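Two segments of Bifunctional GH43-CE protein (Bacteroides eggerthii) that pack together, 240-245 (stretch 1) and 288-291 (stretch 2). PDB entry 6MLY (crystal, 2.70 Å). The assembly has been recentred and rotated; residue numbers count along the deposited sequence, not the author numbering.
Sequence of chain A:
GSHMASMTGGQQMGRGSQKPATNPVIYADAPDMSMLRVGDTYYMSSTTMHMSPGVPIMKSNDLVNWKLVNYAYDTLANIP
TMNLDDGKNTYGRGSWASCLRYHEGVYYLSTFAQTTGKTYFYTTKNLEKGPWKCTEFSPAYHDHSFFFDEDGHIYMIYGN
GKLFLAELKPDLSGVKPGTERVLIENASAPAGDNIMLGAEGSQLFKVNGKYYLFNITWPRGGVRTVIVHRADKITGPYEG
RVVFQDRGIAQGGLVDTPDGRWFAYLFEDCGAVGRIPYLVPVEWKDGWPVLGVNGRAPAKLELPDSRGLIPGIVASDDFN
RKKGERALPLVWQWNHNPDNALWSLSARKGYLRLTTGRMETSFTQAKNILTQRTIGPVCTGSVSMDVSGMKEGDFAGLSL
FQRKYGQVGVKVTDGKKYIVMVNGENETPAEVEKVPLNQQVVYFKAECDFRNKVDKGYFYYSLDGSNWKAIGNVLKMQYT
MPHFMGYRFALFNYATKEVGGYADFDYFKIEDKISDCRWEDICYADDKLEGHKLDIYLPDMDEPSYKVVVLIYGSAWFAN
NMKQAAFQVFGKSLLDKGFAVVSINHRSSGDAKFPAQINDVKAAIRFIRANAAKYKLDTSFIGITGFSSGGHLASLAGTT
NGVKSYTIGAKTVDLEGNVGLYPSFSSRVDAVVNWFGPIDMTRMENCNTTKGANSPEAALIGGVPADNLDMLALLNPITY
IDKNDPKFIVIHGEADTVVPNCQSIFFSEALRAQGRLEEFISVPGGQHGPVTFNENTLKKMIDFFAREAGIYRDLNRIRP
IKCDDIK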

ATOM      1  N   GLY A 240      40.184  12.072   5.166  1.00104.46           N
ATOM      2  CA  GLY A 240      39.548  11.420   3.982  1.00104.53           C
ATOM      3  C   GLY A 240      39.703   9.910   4.014  1.00105.62           C
ATOM      4  O   GLY A 240      40.761   9.389   3.667  1.00107.81           O
ATOM      5  N   ARG A 241      38.636   9.212   4.430  1.00104.96           N
ATOM      6  CA  ARG A 241      38.583   7.745   4.454  1.00107.31           C
ATOM      7  C   ARG A 241      37.154   7.276   4.150  1.00106.08           C
ATOM      8  O   ARG A 241      36.254   8.091   3.953  1.00107.75           O
ATOM      9  CB  ARG A 241      39.045   7.214   5.817  1.00107.87           C
ATOM     10  CG  ARG A 241      40.509   7.489   6.131  1.00110.27           C
ATOM     11  CD  ARG A 241      41.050   6.678   7.295  1.00112.13           C
ATOM     12  NE  ARG A 241      42.414   7.080   7.637  1.00114.58           N
ATOM     13  CZ  ARG A 241      43.216   6.425   8.470  1.00116.54           C
ATOM     14  NH1 ARG A 241      42.794   5.333   9.086  1.00116.55           N
ATOM     15  NH2 ARG A 241      44.444   6.863   8.684  1.00118.31           N
ATOM     16  N   VAL A 242      36.973   5.951   4.093  1.00106.77           N
ATOM     17  CA  VAL A 242      35.660   5.298   4.129  1.00104.93           C
ATOM     18  C   VAL A 242      35.483   4.703   5.533  1.00103.41           C
ATOM     19  O   VAL A 242      36.306   3.901   5.964  1.00105.23           O
ATOM     20  CB  VAL A 242      35.548   4.221   3.025  1.00105.81           C
ATOM     21  CG1 VAL A 242      34.292   3.366   3.166  1.00103.67           C
ATOM     22  CG2 VAL A 242      35.628   4.827   1.629  1.00106.07           C
ATOM     23  N   VAL A 243      34.425   5.103   6.250  1.00101.54           N
ATOM     24  CA  VAL A 243      34.215   4.634   7.630  1.00101.88           C
ATOM     25  C   VAL A 243      33.022   3.664   7.707  1.00100.68           C
ATOM     26  O   VAL A 243      32.992   2.814   8.595  1.00101.23           O
ATOM     27  CB  VAL A 243      34.054   5.805   8.620  1.00101.54           C
ATOM     28  CG1 VAL A 243      35.147   6.852   8.444  1.00103.15           C
ATOM     29  CG2 VAL A 243      32.677   6.445   8.536  1.00 99.11           C
ATOM     30  N   PHE A 244      32.036   3.796   6.809  1.00 99.48           N
ATOM     31  CA  PHE A 244      30.882   2.883   6.805  1.00 99.15           C
ATOM     32  C   PHE A 244      30.372   2.680   5.372  1.00 99.80           C
ATOM     33  O   PHE A 244      30.284   3.627   4.588  1.00 99.68           O
ATOM     34  CB  PHE A 244      29.787   3.402   7.742  1.00 97.04           C
ATOM     35  CG  PHE A 244      28.785   2.376   8.217  1.00 96.32           C
ATOM     36  CD1 PHE A 244      29.178   1.094   8.578  1.00 97.96           C
ATOM     37  CD2 PHE A 244      27.444   2.706   8.339  1.00 94.85           C
ATOM     38  CE1 PHE A 244      28.252   0.159   9.019  1.00 97.38           C
ATOM     39  CE2 PHE A 244      26.519   1.773   8.787  1.00 94.21           C
ATOM     40  CZ  PHE A 244      26.925   0.504   9.130  1.00 95.21           C
ATOM     41  N   GLN A 245      30.030   1.425   5.052  1.00101.02           N
ATOM     42  CA  GLN A 245      29.589   1.031   3.720  1.00100.99           C
ATOM     43  C   GLN A 245      28.723  -0.231   3.831  1.00102.17           C
ATOM     44  O   GLN A 245      29.142  -1.328   3.457  1.00103.36           O
ATOM     45  CB  GLN A 245      30.814   0.832   2.826  1.00103.16           C
ATOM     46  CG  GLN A 245      30.473   0.591   1.364  1.00103.08           C
ATOM     47  CD  GLN A 245      31.662   0.833   0.468  1.00104.37           C
ATOM     48  OE1 GLN A 245      32.143   1.956   0.331  1.00103.76           O
ATOM     49  NE2 GLN A 245      32.142  -0.229  -0.158  1.00105.64           N
TER
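Stretch 2 288-291: WPVL

Two segments can pack closely without a single hydrogen bond between them, and the packing of residues 288-291 on residues 240-245 is an example. Neither segment forms a regular helix or strand. Pro289 and Val290 have extended backbone angles (phi/psi -79/135 and -116/108), and the short segment runs in nearly the same direction as its partner, the CA vectors from 240 to 244 and from 288 to 291 lying 22° apart. Together they bury 381 Å².

Trp288 opens the contact and contributes the largest share of its own segment's covered area. With chi1 at -73° (m) and chi2 at 86°, its indole lies beneath the Arg241 side chain, whose m, t, t conformation carries it across one face of the ring. The guanidinium lies flat on the indole, with centres 3.8 Å apart and planes inclined by 17°. Arg241 CZ is 3.8 Å from the centroid of the Trp288 five-membered ring, a cation-pi arrangement, while Arg241 CD sits 3.8 Å above the centroid of the six-membered ring, almost on its normal. Arg241 NH2 and Trp288 NE1 approach to 3.5 Å, but both are donors, so this is not a hydrogen bond. At the ring edge, Trp288 CH2 is 3.8 Å from Gly240 N.

Pro289 CB points sideways, and Pro289 O lies 4.2 Å from Val243 CB. The CA-to-CB bond of Val290 points away, and the residue makes no contact.

Leu291 CD1 then meets Val243 CG2 at 3.8 Å, and Leu291 CD2 meets Phe244 CB at 3.7 Å. Leu291 CD2 is also 3.9 Å from Val243 CG2, so the branches do not divide these neighbours. Here the backbones also draw near, with Leu291 CA 6.2 Å from Phe244 CA. A cationic stack thus gives way to mainly apolar packing along four residues.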

ATOM      1  N   TRP A 288      40.647   7.747  14.950  1.00109.39           N
ATOM      2  CA  TRP A 288      39.568   7.701  13.912  1.00106.93           C
ATOM      3  C   TRP A 288      38.341   6.977  14.461  1.00103.68           C
ATOM      4  O   TRP A 288      38.475   6.108  15.320  1.00103.44           O
ATOM      5  CB  TRP A 288      40.081   7.036  12.628  1.00108.87           C
ATOM      6  CG  TRP A 288      41.019   7.889  11.829  1.00110.94           C
ATOM      7  CD1 TRP A 288      42.369   7.995  11.989  1.00114.07           C
ATOM      8  CD2 TRP A 288      40.676   8.760  10.737  1.00110.40           C
ATOM      9  NE1 TRP A 288      42.889   8.872  11.075  1.00114.99           N
ATOM     10  CE2 TRP A 288      41.876   9.356  10.290  1.00112.56           C
ATOM     11  CE3 TRP A 288      39.479   9.095  10.091  1.00108.28           C
ATOM     12  CZ2 TRP A 288      41.910  10.264   9.232  1.00111.72           C
ATOM     13  CZ3 TRP A 288      39.515   9.992   9.045  1.00108.08           C
ATOM     14  CH2 TRP A 288      40.715  10.570   8.625  1.00109.75           C
ATOM     15  N   PRO A 289      37.115   7.327  13.999  1.00100.86           N
ATOM     16  CA  PRO A 289      35.902   6.589  14.364  1.00 98.99           C
ATOM     17  C   PRO A 289      35.709   5.283  13.575  1.00 98.92           C
ATOM     18  O   PRO A 289      35.859   5.273  12.351  1.00 98.27           O
ATOM     19  CB  PRO A 289      34.775   7.581  14.032  1.00 96.73           C
ATOM     20  CG  PRO A 289      35.332   8.403  12.887  1.00 97.58           C
ATOM     21  CD  PRO A 289      36.826   8.485  13.136  1.00 99.77           C
ATOM     22  N   VAL A 290      35.356   4.209  14.296  1.00 98.76           N
ATOM     23  CA  VAL A 290      35.145   2.855  13.748  1.00 99.04           C
ATOM     24  C   VAL A 290      33.672   2.463  13.943  1.00 96.40           C
ATOM     25  O   VAL A 290      33.249   2.156  15.058  1.00 95.29           O
ATOM     26  CB  VAL A 290      36.089   1.837  14.423  1.00101.70           C
ATOM     27  CG1 VAL A 290      35.839   0.413  13.938  1.00102.63           C
ATOM     28  CG2 VAL A 290      37.552   2.214  14.247  1.00103.63           C
ATOM     29  N   LEU A 291      32.902   2.441  12.849  1.00 95.02           N
ATOM     30  CA  LEU A 291      31.433   2.305  12.922  1.00 92.31           C
ATOM     31  C   LEU A 291      31.024   0.824  12.931  1.00 91.29           C
ATOM     32  O   LEU A 291      31.161   0.116  11.935  1.00 91.64           O
ATOM     33  CB  LEU A 291      30.794   3.081  11.763  1.00 91.73           C
ATOM     34  CG  LEU A 291      30.654   4.587  12.007  1.00 91.30           C
ATOM     35  CD1 LEU A 291      32.016   5.261  12.097  1.00 93.02           C
ATOM     36  CD2 LEU A 291      29.802   5.251  10.936  1.00 90.12           C
TER